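Local coordinates for protein acetyltransferase of GNAT family (Staphylococcus aureus subsp. aureus Mu50, PDB 3D8P) that probably transfers the acetyl group of acetyl-CoA to an acceptor substrate, as a member of the GNAT family of acetyltransferases, at residues E15-F20 / E42-N47; K98-V103 / N133-I138. One frame throughout, in Å; residues are numbered along the deposited sequence.

Contact 1. Residues E15-F20 / E42-N47; sequences EELIEF and ENIEHN. With ACT (acetate ion), chain D.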
loop_
_atom_site.group_PDB
_atom_site.type_symbol
_atom_site.label_atom_id
_atom_site.label_comp_id
_atom_site.label_asym_id
_atom_site.label_seq_id
_atom_site.Cartn_x
_atom_site.Cartn_y
_atom_site.Cartn_z
ATOM N N GLU A 15 -9.455 12.725 -5.910
ATOM C CA GLU A 15 -10.753 12.107 -6.175
ATOM C C GLU A 15 -10.639 10.818 -7.017
ATOM O O GLU A 15 -11.356 9.838 -6.770
ATOM C CB GLU A 15 -11.721 13.132 -6.801
ATOM C CG GLU A 15 -12.113 14.279 -5.837
ATOM C CD GLU A 15 -12.805 13.778 -4.562
ATOM O OE1 GLU A 15 -13.402 12.691 -4.612
ATOM O OE2 GLU A 15 -12.728 14.441 -3.508
ATOM N N GLU A 16 -9.734 10.827 -7.993
ATOM C CA GLU A 16 -9.462 9.643 -8.791
ATOM C C GLU A 16 -8.957 8.486 -7.928
ATOM O O GLU A 16 -9.413 7.351 -8.091
ATOM C CB GLU A 16 -8.451 9.934 -9.914
ATOM C CG GLU A 16 -8.368 8.775 -10.925
ATOM C CD GLU A 16 -7.297 8.940 -11.985
ATOM O OE1 GLU A 16 -6.792 10.056 -12.180
ATOM O OE2 GLU A 16 -6.968 7.940 -12.646
ATOM N N LEU A 17 -8.033 8.789 -7.012
ATOM C CA LEU A 17 -7.452 7.796 -6.117
ATOM C C LEU A 17 -8.507 7.143 -5.257
ATOM O O LEU A 17 -8.588 5.934 -5.173
ATOM C CB LEU A 17 -6.406 8.437 -5.209
ATOM C CG LEU A 17 -5.744 7.495 -4.187
ATOM C CD1 LEU A 17 -5.079 6.383 -4.923
ATOM C CD2 LEU A 17 -4.724 8.193 -3.300
ATOM N N ILE A 18 -9.323 7.966 -4.612
ATOM C CA ILE A 18 -10.426 7.473 -3.793
ATOM C C ILE A 18 -11.424 6.599 -4.585
ATOM O O ILE A 18 -11.775 5.505 -4.120
ATOM C CB ILE A 18 -11.137 8.617 -3.075
ATOM C CG1 ILE A 18 -10.167 9.264 -2.071
ATOM C CG2 ILE A 18 -12.372 8.092 -2.342
ATOM C CD1 ILE A 18 -10.615 10.623 -1.571
ATOM N N GLU A 19 -11.866 7.036 -5.763
ATOM C CA GLU A 19 -12.757 6.205 -6.590
ATOM C C GLU A 19 -12.132 4.888 -7.055
ATOM O O GLU A 19 -12.829 3.874 -7.165
ATOM C CB GLU A 19 -13.242 6.951 -7.815
ATOM C CG GLU A 19 -14.275 6.156 -8.616
ATOM N N PHE A 20 -10.830 4.917 -7.338
ATOM C CA PHE A 20 -10.059 3.728 -7.729
ATOM C C PHE A 20 -10.026 2.697 -6.614
ATOM O O PHE A 20 -10.380 1.550 -6.805
ATOM C CB PHE A 20 -8.625 4.146 -8.113
ATOM C CG PHE A 20 -7.703 3.004 -8.444
ATOM C CD1 PHE A 20 -7.712 2.429 -9.702
ATOM C CD2 PHE A 20 -6.807 2.523 -7.508
ATOM C CE1 PHE A 20 -6.856 1.395 -10.003
ATOM C CE2 PHE A 20 -5.950 1.486 -7.812
ATOM C CZ PHE A 20 -5.970 0.931 -9.059
ATOM N N GLU A 42 -8.349 11.238 2.642
ATOM C CA GLU A 42 -8.802 12.615 2.480
ATOM C C GLU A 42 -7.646 13.619 2.485
ATOM O O GLU A 42 -7.795 14.738 1.988
ATOM C CB GLU A 42 -9.770 13.017 3.620
ATOM C CG GLU A 42 -11.056 12.215 3.708
ATOM C CD GLU A 42 -11.893 12.250 2.429
ATOM O OE1 GLU A 42 -11.722 13.173 1.592
ATOM O OE2 GLU A 42 -12.745 11.347 2.268
ATOM N N ASN A 43 -6.530 13.232 3.102
ATOM C CA ASN A 43 -5.389 14.111 3.294
ATOM C C ASN A 43 -4.097 13.257 3.093
ATOM O O ASN A 43 -3.409 13.009 4.055
ATOM C CB ASN A 43 -5.373 14.744 4.751
ATOM C CG ASN A 43 -6.756 15.406 5.243
ATOM O OD1 ASN A 43 -7.703 14.713 5.655
ATOM N ND2 ASN A 43 -6.777 16.749 5.329
ATOM N N ILE A 44 -3.787 12.808 1.871
ATOM C CA ILE A 44 -2.633 11.929 1.607
ATOM C C ILE A 44 -1.315 12.635 1.869
ATOM O O ILE A 44 -0.424 12.026 2.466
ATOM C CB ILE A 44 -2.591 11.294 0.135
ATOM C CG1 ILE A 44 -3.728 10.297 -0.141
ATOM C CG2 ILE A 44 -1.289 10.542 -0.127
ATOM C CD1 ILE A 44 -3.648 8.989 0.564
ATOM N N GLU A 45 -1.162 13.881 1.416
ATOM C CA GLU A 45 0.069 14.639 1.675
ATOM C C GLU A 45 0.313 14.672 3.179
ATOM O O GLU A 45 1.402 14.373 3.625
ATOM C CB GLU A 45 0.055 16.082 1.101
ATOM C CG GLU A 45 0.053 16.159 -0.445
ATOM C CD GLU A 45 0.494 17.516 -1.036
ATOM O OE1 GLU A 45 0.661 18.523 -0.280
ATOM O OE2 GLU A 45 0.686 17.561 -2.292
ATOM N N HIS A 46 -0.711 15.012 3.953
ATOM C CA HIS A 46 -0.547 15.117 5.373
ATOM C C HIS A 46 -0.280 13.757 6.026
ATOM O O HIS A 46 0.677 13.604 6.790
ATOM C CB HIS A 46 -1.756 15.779 6.002
ATOM C CG HIS A 46 -1.682 15.841 7.483
ATOM N ND1 HIS A 46 -2.356 14.956 8.291
ATOM C CD2 HIS A 46 -0.972 16.645 8.308
ATOM C CE1 HIS A 46 -2.074 15.218 9.555
ATOM N NE2 HIS A 46 -1.250 16.250 9.593
ATOM N N ASN A 47 -1.103 12.765 5.707
ATOM C CA ASN A 47 -0.974 11.449 6.373
ATOM C C ASN A 47 0.213 10.605 5.925
ATOM O O ASN A 47 0.727 9.848 6.727
ATOM C CB ASN A 47 -2.258 10.623 6.258
ATOM C CG ASN A 47 -3.439 11.319 6.884
ATOM O OD1 ASN A 47 -4.482 11.440 6.266
ATOM N ND2 ASN A 47 -3.255 11.845 8.077
HETATM C C ACT D . -4.699 15.893 -0.294
HETATM O O ACT D . -3.584 15.741 0.275
HETATM O OXT ACT D . -4.808 15.298 -1.392
HETATM C CH3 ACT D . -5.836 16.720 0.273
#
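The first two helices of the GNAT fold, 14-28 and 44-49, meet where L17 and I18 of one approach I44, at the start of the other, and E42, just ahead of it. The L17 and I44 side chains meet tip to tip, with L17 CD2 3.9 Å from I44 CG1 and 4.1 Å from I44 CD1. CG of L17 stands anti to the backbone N (chi1 178°), which carries its methyls out across the gap. Both side chains also rest on Y9 and on F55 of strand 54-59, so the helix pair closes over one face of the central sheet. E42 adds a second touch, on I18: its CB points away from helix 14-28, but the chain bends back at CG (chi2 -57°) and brings OE1 to 4.2 Å from I18 CD1. The other carboxylate oxygen, OE2, is held by R35 NE, while R35 NH1 takes E15 OE1. This shared arginine lies between two acids whose nearest oxygens, E15 OE2 and E42 OE1, stay 5.4 Å apart, and it probably offsets their mutual repulsion. At the N-terminal end of helix 44-49 the side chain of N43 makes no capping bond. An acetate, probably from the crystallisation liquor, lies beside this helix start and accepts a nearly straight, rather long bond from E45 N to its O atom (3.3 Å, 161°); Y9 OH is a second partner of the ion.

Contact 2. Residues K98-V103 / N133-I138; sequences KLLDKV and NGFREI
Helix 95-109 passes the turn leading into strand 136-138 with its backbone well clear, the nearest CA atoms, those of L100 and N133, being 8.7 Å apart. L100 bridges the distance with one methyl, CD2. Its CG is anti to the backbone N (chi1 -171°), and CD2 reaches N133 CB at 3.7 Å, the two side chains crossing at a slant. The same methyl lies 4.1 Å from F135 CE1, close to the plane of the ring, so that the leucine meets the phenylalanine at its edge rather than over a face. N133 presents its aliphatic CB to the helix, while its amide turns to another partner: ND2 donates to F129 O in the preceding helix 124-132. Helix 95-109 is the crossover of a beta-alpha-beta unit between the parallel strands 78-86 and 114-119; in GNAT enzymes this helix follows the loop that grips the pyrophosphate of acetyl-CoA. G134 makes the turn with a positive phi of 87°, and the chain runs into strand 136-138, at one edge of the sheet, where R136 and I138 pair by backbone bonds with Y158 and F156. F135 and L100 run antiparallel alongside one another, and the ring packs on I115 and L117 of strand 114-119 and on Y157 and R159 of strand 155-160. L100 touches R159 as well, which gives the leucine and the ring a common neighbour in the sheet.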
loop_
_atom_site.group_PDB
_atom_site.type_symbol
_atom_site.label_atom_id
_atom_site.label_comp_id
_atom_site.label_asym_id
_atom_site.label_seq_id
_atom_site.Cartn_x
_atom_site.Cartn_y
_atom_site.Cartn_z
ATOM N N LYS A 98 6.764 -3.533 -9.315
ATOM C CA LYS A 98 7.353 -2.217 -9.561
ATOM C C LYS A 98 7.012 -1.199 -8.458
ATOM O O LYS A 98 7.873 -0.406 -8.046
ATOM C CB LYS A 98 6.920 -1.675 -10.930
ATOM C CG LYS A 98 7.494 -2.441 -12.116
ATOM N N LEU A 99 5.757 -1.207 -8.005
ATOM C CA LEU A 99 5.341 -0.363 -6.877
ATOM C C LEU A 99 6.126 -0.722 -5.617
ATOM O O LEU A 99 6.717 0.155 -4.984
ATOM C CB LEU A 99 3.830 -0.487 -6.608
ATOM C CG LEU A 99 2.938 0.264 -7.604
ATOM C CD1 LEU A 99 1.510 -0.191 -7.475
ATOM C CD2 LEU A 99 3.062 1.781 -7.433
ATOM N N LEU A 100 6.159 -2.010 -5.277
ATOM C CA LEU A 100 6.888 -2.478 -4.103
ATOM C C LEU A 100 8.371 -2.139 -4.153
ATOM O O LEU A 100 8.937 -1.645 -3.187
ATOM C CB LEU A 100 6.716 -3.988 -3.943
ATOM C CG LEU A 100 7.235 -4.648 -2.663
ATOM C CD1 LEU A 100 6.686 -3.930 -1.439
ATOM C CD2 LEU A 100 6.884 -6.158 -2.675
ATOM N N ASP A 101 8.996 -2.420 -5.285
ATOM C CA ASP A 101 10.402 -2.080 -5.519
ATOM C C ASP A 101 10.706 -0.602 -5.255
ATOM O O ASP A 101 11.771 -0.267 -4.709
ATOM C CB ASP A 101 10.783 -2.417 -6.975
ATOM C CG ASP A 101 10.948 -3.929 -7.224
ATOM O OD1 ASP A 101 11.066 -4.714 -6.252
ATOM O OD2 ASP A 101 10.991 -4.323 -8.413
ATOM N N LYS A 102 9.775 0.275 -5.656
ATOM C CA LYS A 102 9.915 1.712 -5.451
ATOM C C LYS A 102 9.916 2.029 -3.978
ATOM O O LYS A 102 10.699 2.846 -3.508
ATOM C CB LYS A 102 8.774 2.459 -6.136
ATOM C CG LYS A 102 8.864 3.986 -6.079
ATOM C CD LYS A 102 10.110 4.505 -6.743
ATOM C CE LYS A 102 10.056 5.990 -6.912
ATOM N NZ LYS A 102 11.337 6.524 -7.422
ATOM N N VAL A 103 8.989 1.408 -3.260
ATOM C CA VAL A 103 8.919 1.514 -1.801
ATOM C C VAL A 103 10.220 0.955 -1.167
ATOM O O VAL A 103 10.849 1.638 -0.375
ATOM C CB VAL A 103 7.616 0.823 -1.223
ATOM C CG1 VAL A 103 7.660 0.674 0.294
ATOM C CG2 VAL A 103 6.357 1.612 -1.619
ATOM N N ASN A 133 7.077 -12.127 -2.455
ATOM C CA ASN A 133 7.902 -10.933 -2.489
ATOM C C ASN A 133 8.521 -10.539 -1.157
ATOM O O ASN A 133 8.556 -9.367 -0.811
ATOM C CB ASN A 133 7.124 -9.778 -3.147
ATOM C CG ASN A 133 6.984 -9.979 -4.643
ATOM O OD1 ASN A 133 7.937 -9.773 -5.390
ATOM N ND2 ASN A 133 5.813 -10.428 -5.082
ATOM N N GLY A 134 9.023 -11.536 -0.440
ATOM C CA GLY A 134 9.884 -11.345 0.732
ATOM C C GLY A 134 9.216 -11.153 2.075
ATOM O O GLY A 134 9.883 -10.836 3.051
ATOM N N PHE A 135 7.900 -11.334 2.123
ATOM C CA PHE A 135 7.130 -11.136 3.341
ATOM C C PHE A 135 6.867 -12.459 4.038
ATOM O O PHE A 135 6.464 -13.424 3.408
ATOM C CB PHE A 135 5.784 -10.445 3.057
ATOM C CG PHE A 135 5.902 -8.995 2.766
ATOM C CD1 PHE A 135 6.206 -8.557 1.483
ATOM C CD2 PHE A 135 5.689 -8.050 3.783
ATOM C CE1 PHE A 135 6.337 -7.195 1.222
ATOM C CE2 PHE A 135 5.793 -6.701 3.534
ATOM C CZ PHE A 135 6.129 -6.264 2.251
ATOM N N ARG A 136 7.070 -12.486 5.350
ATOM C CA ARG A 136 6.727 -13.678 6.128
ATOM C C ARG A 136 5.471 -13.343 6.911
ATOM O O ARG A 136 5.253 -12.189 7.241
ATOM C CB ARG A 136 7.890 -14.096 7.039
ATOM C CG ARG A 136 8.173 -13.160 8.214
ATOM C CD ARG A 136 9.439 -13.611 8.932
ATOM N NE ARG A 136 9.702 -12.801 10.120
ATOM C CZ ARG A 136 9.180 -13.046 11.308
ATOM N NH1 ARG A 136 8.387 -14.088 11.493
ATOM N NH2 ARG A 136 9.461 -12.247 12.318
ATOM N N GLU A 137 4.636 -14.335 7.176
ATOM C CA GLU A 137 3.437 -14.141 7.992
ATOM C C GLU A 137 3.790 -14.160 9.448
ATOM O O GLU A 137 4.531 -15.041 9.902
ATOM C CB GLU A 137 2.342 -15.197 7.713
ATOM C CG GLU A 137 0.994 -14.758 8.304
ATOM C CD GLU A 137 -0.213 -15.558 7.849
ATOM O OE1 GLU A 137 -0.041 -16.526 7.106
ATOM O OE2 GLU A 137 -1.356 -15.187 8.233
ATOM N N ILE A 138 3.256 -13.170 10.169
ATOM C CA ILE A 138 3.490 -12.992 11.604
ATOM C C ILE A 138 2.149 -13.022 12.356
ATOM O O ILE A 138 1.075 -12.990 11.765
ATOM C CB ILE A 138 4.300 -11.690 11.930
ATOM C CG1 ILE A 138 3.526 -10.434 11.556
ATOM C CG2 ILE A 138 5.616 -11.642 11.147
ATOM C CD1 ILE A 138 4.159 -9.114 11.975
#

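Overall arrangement
Contact 1 and contact 2 lie on opposite sides of the centre of the chain, their centres about 22 Å apart and their nearest atoms about 8 Å apart, without touching. They follow one another in sequence, 15-20 with 42-47 closing before 98-103 meets 133-138. The mixed sheet joins them: strand 54-59 takes L17 and I44 from contact 1 on one face and L99 and V103 of helix 95-109 on the other. A calcium ion bound by D34, D36 and D37 lies about 11 Å from the side chain of E42. The second contact involves the helix that, as in related acetyltransferases, probably stands beside the acetyl-CoA site.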